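Local coordinates for protein dipeptidase AC. Metallo peptidase. MEROPS family M19 (Rhodobacter sphaeroides, PDB 3LY0) that probably hydrolyses dipeptides as a zinc-dependent metallodipeptidase of the M19 family, and here holds a phosphinate mimic of L-Ala-D-Ala beside its zinc ions, at residues L103-M106 with E107-R111; G163-S167 with R168-F172; G262-A266 with T267-R271. All coordinates share one frame; numbering follows the deposited sequence.

Overall arrangement
Followed from the N terminus, the three contacts come in series: each is a local contact within one continuous run of chain, and none nests inside or crosses another. Interaction 1 lies at the C-terminal end of helix 89-109, just before strand 114-116. Interaction 2 bends the loop that follows strand 159-163 back on itself, and interaction 3 turns the chain from strand 260-263 into the short, weakly bonded helix 267-270. The last two leave strands of the TIM-barrel-like fold and both touch the phosphinate ligand; the nearest atoms of interactions 2 and 3 are about 7 Å apart. Interaction 1 stands away from them, its centre about 29 Å from the centre of either, on the opposite side of the chain's centre from interaction 3.

Interaction 1. Residues L103-M106 with E107-R111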
loop_
_atom_site.group_PDB
_atom_site.type_symbol
_atom_site.label_atom_id
_atom_site.label_comp_id
_atom_site.label_asym_id
_atom_site.label_seq_id
_atom_site.Cartn_x
_atom_site.Cartn_y
_atom_site.Cartn_z
ATOM N N LEU A 103 8.395 14.001 2.497
ATOM C CA LEU A 103 7.206 14.085 1.659
ATOM C C LEU A 103 6.846 15.552 1.420
ATOM O O LEU A 103 6.553 15.957 0.297
ATOM C CB LEU A 103 6.037 13.333 2.295
ATOM C CG LEU A 103 4.745 13.266 1.484
ATOM C CD1 LEU A 103 4.978 12.517 0.181
ATOM C CD2 LEU A 103 3.628 12.613 2.282
ATOM N N LEU A 104 6.868 16.360 2.479
ATOM C CA LEU A 104 6.584 17.784 2.318
ATOM C C LEU A 104 7.663 18.437 1.468
ATOM O O LEU A 104 7.366 19.290 0.609
ATOM C CB LEU A 104 6.456 18.510 3.662
ATOM C CG LEU A 104 5.208 18.233 4.494
ATOM C CD1 LEU A 104 5.101 19.249 5.621
ATOM C CD2 LEU A 104 3.957 18.249 3.635
ATOM N N TRP A 105 8.911 18.057 1.710
ATOM C CA TRP A 105 10.008 18.549 0.885
ATOM C C TRP A 105 9.791 18.247 -0.604
ATOM O O TRP A 105 10.053 19.099 -1.448
ATOM C CB TRP A 105 11.365 18.011 1.357
ATOM C CG TRP A 105 12.405 18.311 0.351
ATOM C CD1 TRP A 105 13.098 19.478 0.218
ATOM C CD2 TRP A 105 12.823 17.468 -0.727
ATOM N NE1 TRP A 105 13.940 19.403 -0.864
ATOM C CE2 TRP A 105 13.791 18.179 -1.461
ATOM C CE3 TRP A 105 12.484 16.171 -1.134
ATOM C CZ2 TRP A 105 14.426 17.643 -2.582
ATOM C CZ3 TRP A 105 13.119 15.634 -2.250
ATOM C CH2 TRP A 105 14.076 16.371 -2.962
ATOM N N MET A 106 9.317 17.042 -0.928
ATOM C CA MET A 106 9.076 16.670 -2.325
ATOM C C MET A 106 8.159 17.680 -3.014
ATOM O O MET A 106 8.358 18.048 -4.177
ATOM C CB MET A 106 8.457 15.265 -2.426
ATOM C CG MET A 106 9.407 14.108 -2.162
ATOM S SD MET A 106 8.559 12.487 -1.895
ATOM C CE MET A 106 7.629 12.294 -3.448
ATOM N N GLU A 107 7.138 18.112 -2.293
ATOM C CA GLU A 107 6.194 19.091 -2.809
ATOM C C GLU A 107 6.844 20.470 -2.973
ATOM O O GLU A 107 6.619 21.149 -3.976
ATOM C CB GLU A 107 4.990 19.147 -1.873
ATOM C CG GLU A 107 3.885 20.096 -2.265
ATOM C CD GLU A 107 2.720 19.985 -1.301
ATOM O OE1 GLU A 107 2.980 19.905 -0.078
ATOM O OE2 GLU A 107 1.562 19.962 -1.748
ATOM N N ARG A 108 7.648 20.889 -2.006
ATOM C CA ARG A 108 8.353 22.161 -2.144
ATOM C C ARG A 108 9.269 22.127 -3.354
ATOM O O ARG A 108 9.268 23.045 -4.171
ATOM C CB ARG A 108 9.149 22.490 -0.883
ATOM C CG ARG A 108 8.252 22.707 0.328
ATOM C CD ARG A 108 8.966 23.410 1.483
ATOM N NE ARG A 108 10.154 22.701 1.947
ATOM C CZ ARG A 108 10.130 21.676 2.791
ATOM N NH1 ARG A 108 8.968 21.249 3.274
ATOM N NH2 ARG A 108 11.260 21.092 3.161
ATOM N N ALA A 109 10.038 21.049 -3.475
ATOM C CA ALA A 109 11.077 20.933 -4.501
ATOM C C ALA A 109 10.529 20.803 -5.920
ATOM O O ALA A 109 11.195 21.184 -6.892
ATOM C CB ALA A 109 11.987 19.741 -4.189
ATOM N N ALA A 110 9.326 20.254 -6.046
ATOM C CA ALA A 110 8.760 19.979 -7.361
ATOM C C ALA A 110 8.033 21.183 -7.949
ATOM O O ALA A 110 7.535 21.120 -9.075
ATOM C CB ALA A 110 7.845 18.764 -7.308
ATOM N N ARG A 111 7.974 22.274 -7.183
ATOM C CA ARG A 111 7.465 23.548 -7.695
ATOM C C ARG A 111 6.095 23.425 -8.372
ATOM O O ARG A 111 5.889 23.943 -9.474
ATOM C CB ARG A 111 8.468 24.159 -8.682
ATOM C CG ARG A 111 9.376 25.236 -8.114
ATOM C CD ARG A 111 10.071 24.799 -6.843
ATOM N NE ARG A 111 11.298 25.555 -6.609
ATOM C CZ ARG A 111 11.420 26.552 -5.738
ATOM N NH1 ARG A 111 10.383 26.928 -5.000
ATOM N NH2 ARG A 111 12.585 27.173 -5.604
HETATM O O HOH W 1 4.986 20.889 1.104
#
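Trp105 meets Ala109 and Arg108 in two different ways. The methyl CB of Ala109 sits over one face of the indole, 4.0 Å from the centroid of the six-membered ring and 28° off its normal, which makes a CH-pi contact; its closest approach is 3.6 Å to CZ2 of Trp105. At the ring's edge, near its plane, lies NH2 of Arg108, 3.6 Å from Trp105 CB. The guanidinium is turned 74° from the indole and covers CA of Trp105 with one face, an arrangement reached because the arginine chain bends at chi3 (-58°) and folds back along the helix. This i to i+3 and i to i+4 spacing belongs to the last turns of helix 89-109, where Arg108 N bonds Leu104 O at 3.1 Å and Ala109 N bonds Trp105 O at 2.8 Å. The bond from Ala110 N to Met106 O is weak, and Arg111 leaves the helix with positive phi. Leu104 and Glu107 run side by side, and a water donates both to Leu104 O, at 2.9 Å, and to Glu107 OE1. The other carboxylate oxygen, OE2, accepts from the backbone N of Val116 and so ties the helix to strand 114-116. Farther out, Arg27 makes a cation-pi contact with Trp105, while Met106 packs against Phe16, Leu17 and Leu20 of helix 16-22.

Interaction 2. Residues G163-S167 with R168-F172; sequences GPVWS and RPTVF. With LY0 ((2R)-3-[(R)-[(1R)-1-aminoethyl](hydroxy)phosphoryl]-2-methylpropanoic acid), chain C.
The Trp166 indole and the Arg168 guanidinium approach each other with their planes 46° apart. Trp166 CE3 lies 3.6 Å above one face of the guanidinium, offset toward its rim, and the nearest pair is CE3 of Trp166 with NH1 of Arg168 at 3.7 Å. Over the centre of one indole face sits CB of Ser167, while O32 of the phosphinate lies at the ring's edge, in its plane. There Trp166 NE1 donates to ligand O32 at 2.7 Å with an N-H...O angle of 161°, a nearly straight bond that helps fix the rotation of the ring. The indole reaches the ligand with CG placed opposite the backbone N (chi1 -177°). These residues form the loop after strand 159-163 of the TIM-barrel-like fold, and it reverses through an inverse gamma turn centred on Ser167, with a weak bond of 2.9 Å from Arg168 N to Trp166 O. One water bridges the two arms, accepting from Trp166 N and donating to Arg168 O at 2.8 Å. Beyond it, Val165 CG1 comes within 3.5 Å of Thr170 OG1, which accepts from Phe172 N at 3.0 Å in an ST turn. Arg168 is positioned by a salt bridge to Glu142 and by hydrogen bonds to Ser61 and Val59. Ser167 OG is hydrogen-bonded to Val176 O and to ND1 of the zinc ligand His212, which makes it a second-shell group.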
loop_
_atom_site.group_PDB
_atom_site.type_symbol
_atom_site.label_atom_id
_atom_site.label_comp_id
_atom_site.label_asym_id
_atom_site.label_seq_id
_atom_site.Cartn_x
_atom_site.Cartn_y
_atom_site.Cartn_z
ATOM N N GLY A 163 -2.304 2.234 8.319
ATOM C CA GLY A 163 -2.377 0.822 8.661
ATOM C C GLY A 163 -1.906 0.640 10.097
ATOM O O GLY A 163 -0.777 0.981 10.431
ATOM N N PRO A 164 -2.768 0.107 10.972
ATOM C CA PRO A 164 -2.355 -0.020 12.377
ATOM C C PRO A 164 -1.069 -0.818 12.569
ATOM O O PRO A 164 -0.306 -0.541 13.503
ATOM C CB PRO A 164 -3.539 -0.739 13.023
ATOM C CG PRO A 164 -4.717 -0.329 12.188
ATOM C CD PRO A 164 -4.188 -0.219 10.771
ATOM N N VAL A 165 -0.842 -1.818 11.724
ATOM C CA VAL A 165 0.367 -2.615 11.828
ATOM C C VAL A 165 1.058 -2.831 10.490
ATOM O O VAL A 165 0.422 -2.822 9.430
ATOM C CB VAL A 165 0.090 -4.005 12.449
ATOM C CG1 VAL A 165 -0.610 -3.871 13.798
ATOM C CG2 VAL A 165 -0.718 -4.899 11.479
ATOM N N TRP A 166 2.371 -3.027 10.561
ATOM C CA TRP A 166 3.141 -3.630 9.494
ATOM C C TRP A 166 3.242 -5.110 9.904
ATOM O O TRP A 166 2.459 -5.565 10.750
ATOM C CB TRP A 166 4.506 -2.935 9.369
ATOM C CG TRP A 166 5.319 -3.460 8.248
ATOM C CD1 TRP A 166 5.024 -3.381 6.908
ATOM C CD2 TRP A 166 6.559 -4.167 8.347
ATOM N NE1 TRP A 166 6.007 -4.003 6.175
ATOM C CE2 TRP A 166 6.955 -4.504 7.031
ATOM C CE3 TRP A 166 7.367 -4.568 9.416
ATOM C CZ2 TRP A 166 8.128 -5.205 6.757
ATOM C CZ3 TRP A 166 8.537 -5.280 9.135
ATOM C CH2 TRP A 166 8.902 -5.585 7.819
ATOM N N SER A 167 4.176 -5.860 9.326
ATOM C CA SER A 167 4.339 -7.267 9.707
ATOM C C SER A 167 5.234 -7.362 10.951
ATOM O O SER A 167 6.363 -7.861 10.895
ATOM C CB SER A 167 4.881 -8.069 8.525
ATOM O OG SER A 167 3.845 -8.327 7.577
ATOM N N ARG A 168 4.708 -6.854 12.069
ATOM C CA ARG A 168 5.485 -6.635 13.285
ATOM C C ARG A 168 4.504 -6.179 14.360
ATOM O O ARG A 168 3.578 -5.435 14.062
ATOM C CB ARG A 168 6.531 -5.549 13.007
ATOM C CG ARG A 168 7.394 -5.136 14.193
ATOM C CD ARG A 168 8.434 -4.111 13.740
ATOM N NE ARG A 168 7.787 -2.927 13.174
ATOM C CZ ARG A 168 8.277 -2.193 12.184
ATOM N NH1 ARG A 168 9.440 -2.494 11.625
ATOM N NH2 ARG A 168 7.586 -1.142 11.754
ATOM N N PRO A 169 4.675 -6.650 15.608
ATOM C CA PRO A 169 3.696 -6.289 16.640
ATOM C C PRO A 169 3.736 -4.799 16.981
ATOM O O PRO A 169 4.812 -4.199 16.942
ATOM C CB PRO A 169 4.145 -7.125 17.848
ATOM C CG PRO A 169 5.600 -7.383 17.614
ATOM C CD PRO A 169 5.709 -7.569 16.120
ATOM N N THR A 170 2.582 -4.226 17.315
ATOM C CA THR A 170 2.512 -2.845 17.791
ATOM C C THR A 170 1.640 -2.807 19.043
ATOM O O THR A 170 1.045 -3.821 19.412
ATOM C CB THR A 170 1.874 -1.907 16.753
ATOM O OG1 THR A 170 0.466 -2.161 16.673
ATOM C CG2 THR A 170 2.525 -2.071 15.380
ATOM N N VAL A 171 1.553 -1.647 19.691
ATOM C CA VAL A 171 0.658 -1.507 20.838
ATOM C C VAL A 171 -0.815 -1.650 20.448
ATOM O O VAL A 171 -1.686 -1.703 21.310
ATOM C CB VAL A 171 0.861 -0.159 21.572
ATOM C CG1 VAL A 171 2.274 -0.065 22.124
ATOM C CG2 VAL A 171 0.561 1.026 20.659
ATOM N N PHE A 172 -1.094 -1.719 19.144
ATOM C CA PHE A 172 -2.470 -1.689 18.648
ATOM C C PHE A 172 -2.974 -3.052 18.189
ATOM O O PHE A 172 -4.169 -3.244 18.020
ATOM C CB PHE A 172 -2.592 -0.690 17.487
ATOM C CG PHE A 172 -2.209 0.703 17.863
ATOM C CD1 PHE A 172 -2.993 1.425 18.745
ATOM C CD2 PHE A 172 -1.059 1.280 17.359
ATOM C CE1 PHE A 172 -2.641 2.707 19.122
ATOM C CE2 PHE A 172 -0.695 2.563 17.736
ATOM C CZ PHE A 172 -1.489 3.279 18.611
HETATM P P LY0 C . 6.202 -3.395 2.221
HETATM C C1 LY0 C . 8.713 -3.179 3.426
HETATM N N1 LY0 C . 7.265 -1.172 3.284
HETATM C C2 LY0 C . 7.679 -2.405 2.637
HETATM C C4 LY0 C . 6.649 -4.746 1.059
HETATM C C5 LY0 C . 6.134 -6.109 1.428
HETATM C C6 LY0 C . 4.680 -6.102 1.812
HETATM C C7 LY0 C . 6.524 -7.206 0.470
HETATM O O31 LY0 C . 5.223 -2.420 1.610
HETATM O O32 LY0 C . 5.582 -3.958 3.543
HETATM O O61 LY0 C . 4.159 -7.189 2.435
HETATM O O62 LY0 C . 3.954 -5.115 1.603
HETATM O O HOH W 2 4.048 -3.043 12.723
#

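Interaction 3. Residues G262-A266 with T267-R271; sequences GLNFA and TSFLR. With LY0 ((2R)-3-[(R)-[(1R)-1-aminoethyl](hydroxy)phosphoryl]-2-methylpropanoic acid), chain C.
Ala266 and Phe269 close the turn between strand and helix through a backbone bond of 3.0 Å from Phe269 N to Ala266 O, whose donor stands 53° out of the carbonyl plane. Just before it, Asn264 OD1 accepts from Ala266 N at 2.8 Å, an Asx turn that holds the amide in place while ND2 is directed at the edge of the Phe269 ring. The amide and ring planes are 87° apart, and ND2 of Asn264 lies 3.5 Å from CD2 of Phe269. That same ND2 is also hydrogen-bonded to His233 O and to Asp306 OD2, so Asn264 braces two metal-binding residues from the second shell. Ala266 CB packs obliquely against the ring, 3.7 Å from Phe269 CD2. Farther along the same ring, Phe269 CE2 comes within 3.3 Å of carboxylate oxygen O61 of the phosphinate, which meets the aromatic edge; Phe269 is thereby a wall of the ligand pocket. Leu270, with CG opposite its carbonyl carbon (chi1 -74°), spreads its two branches against the backbone of 264-265 and Leu263: CD1 lies 3.5 Å from Phe265 O, and CD2 meets Leu263 CD1 at 4.1 Å, the two leucines crossing at about a right angle. Strand 260-263 runs between strands 230-231 and 301-303 in a parallel sheet; outside it, Leu263 packs on helix 283-296 and Phe265 on helix 322-332.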
loop_
_atom_site.group_PDB
_atom_site.type_symbol
_atom_site.label_atom_id
_atom_site.label_comp_id
_atom_site.label_asym_id
_atom_site.label_seq_id
_atom_site.Cartn_x
_atom_site.Cartn_y
_atom_site.Cartn_z
ATOM N N GLY A 262 -6.299 -2.930 -3.327
ATOM C CA GLY A 262 -5.296 -2.602 -4.322
ATOM C C GLY A 262 -4.408 -3.795 -4.634
ATOM O O GLY A 262 -3.865 -4.428 -3.724
ATOM N N LEU A 263 -4.270 -4.107 -5.923
ATOM C CA LEU A 263 -3.417 -5.203 -6.369
ATOM C C LEU A 263 -1.939 -4.924 -6.104
ATOM O O LEU A 263 -1.386 -3.952 -6.615
ATOM C CB LEU A 263 -3.621 -5.451 -7.863
ATOM C CG LEU A 263 -2.867 -6.669 -8.412
ATOM C CD1 LEU A 263 -3.630 -7.956 -8.160
ATOM C CD2 LEU A 263 -2.579 -6.484 -9.907
ATOM N N ASN A 264 -1.310 -5.799 -5.319
ATOM C CA ASN A 264 0.104 -5.681 -4.977
ATOM C C ASN A 264 0.951 -6.308 -6.091
ATOM O O ASN A 264 0.680 -7.440 -6.511
ATOM C CB ASN A 264 0.337 -6.384 -3.637
ATOM C CG ASN A 264 1.686 -6.067 -3.039
ATOM O OD1 ASN A 264 2.662 -5.891 -3.758
ATOM N ND2 ASN A 264 1.744 -5.983 -1.714
ATOM N N PHE A 265 1.937 -5.570 -6.599
ATOM C CA PHE A 265 2.780 -6.083 -7.680
ATOM C C PHE A 265 3.891 -7.002 -7.167
ATOM O O PHE A 265 4.669 -7.533 -7.960
ATOM C CB PHE A 265 3.445 -4.963 -8.495
ATOM C CG PHE A 265 2.484 -4.040 -9.218
ATOM C CD1 PHE A 265 1.130 -4.329 -9.314
ATOM C CD2 PHE A 265 2.958 -2.873 -9.800
ATOM C CE1 PHE A 265 0.269 -3.458 -9.962
ATOM C CE2 PHE A 265 2.111 -2.008 -10.461
ATOM C CZ PHE A 265 0.762 -2.302 -10.541
ATOM N N ALA A 266 3.984 -7.190 -5.856
ATOM C CA ALA A 266 5.025 -8.054 -5.305
ATOM C C ALA A 266 4.929 -9.456 -5.881
ATOM O O ALA A 266 3.881 -10.096 -5.801
ATOM C CB ALA A 266 4.918 -8.107 -3.788
ATOM N N THR A 267 6.035 -9.927 -6.454
ATOM C CA THR A 267 6.114 -11.257 -7.045
ATOM C C THR A 267 5.607 -12.320 -6.065
ATOM O O THR A 267 4.847 -13.227 -6.443
ATOM C CB THR A 267 7.570 -11.557 -7.449
ATOM O OG1 THR A 267 8.426 -11.240 -6.344
ATOM C CG2 THR A 267 7.972 -10.673 -8.622
ATOM N N SER A 268 6.013 -12.185 -4.805
ATOM C CA SER A 268 5.695 -13.168 -3.770
ATOM C C SER A 268 4.199 -13.344 -3.552
ATOM O O SER A 268 3.761 -14.391 -3.084
ATOM C CB SER A 268 6.330 -12.747 -2.451
ATOM O OG SER A 268 7.729 -12.571 -2.618
ATOM N N PHE A 269 3.419 -12.317 -3.886
ATOM C CA PHE A 269 1.994 -12.326 -3.581
ATOM C C PHE A 269 1.150 -12.551 -4.828
ATOM O O PHE A 269 -0.070 -12.658 -4.731
ATOM C CB PHE A 269 1.579 -11.010 -2.909
ATOM C CG PHE A 269 2.381 -10.672 -1.677
ATOM C CD1 PHE A 269 3.006 -11.664 -0.927
ATOM C CD2 PHE A 269 2.497 -9.347 -1.261
ATOM C CE1 PHE A 269 3.738 -11.342 0.215
ATOM C CE2 PHE A 269 3.222 -9.017 -0.126
ATOM C CZ PHE A 269 3.852 -10.013 0.608
ATOM N N LEU A 270 1.807 -12.615 -5.986
ATOM C CA LEU A 270 1.141 -12.820 -7.276
ATOM C C LEU A 270 1.311 -14.239 -7.815
ATOM O O LEU A 270 0.368 -14.830 -8.319
ATOM C CB LEU A 270 1.708 -11.849 -8.319
ATOM C CG LEU A 270 1.311 -10.371 -8.238
ATOM C CD1 LEU A 270 2.128 -9.534 -9.205
ATOM C CD2 LEU A 270 -0.174 -10.195 -8.524
ATOM N N ARG A 271 2.532 -14.761 -7.731
ATOM C CA ARG A 271 2.829 -16.077 -8.300
ATOM C C ARG A 271 2.117 -17.169 -7.517
ATOM O O ARG A 271 2.054 -17.133 -6.295
ATOM C CB ARG A 271 4.336 -16.328 -8.254
ATOM C CG ARG A 271 5.154 -15.375 -9.097
ATOM C CD ARG A 271 6.631 -15.510 -8.780
ATOM N NE ARG A 271 7.092 -16.862 -9.082
ATOM C CZ ARG A 271 8.009 -17.151 -9.996
ATOM N NH1 ARG A 271 8.588 -16.183 -10.690
ATOM N NH2 ARG A 271 8.351 -18.416 -10.206
HETATM P P LY0 C . 6.202 -3.395 2.221
HETATM C C1 LY0 C . 8.713 -3.179 3.426
HETATM N N1 LY0 C . 7.265 -1.172 3.284
HETATM C C2 LY0 C . 7.679 -2.405 2.637
HETATM C C4 LY0 C . 6.649 -4.746 1.059
HETATM C C5 LY0 C . 6.134 -6.109 1.428
HETATM C C6 LY0 C . 4.680 -6.102 1.812
HETATM C C7 LY0 C . 6.524 -7.206 0.470
HETATM O O31 LY0 C . 5.223 -2.420 1.610
HETATM O O32 LY0 C . 5.582 -3.958 3.543
HETATM O O61 LY0 C . 4.159 -7.189 2.435
HETATM O O62 LY0 C . 3.954 -5.115 1.603
#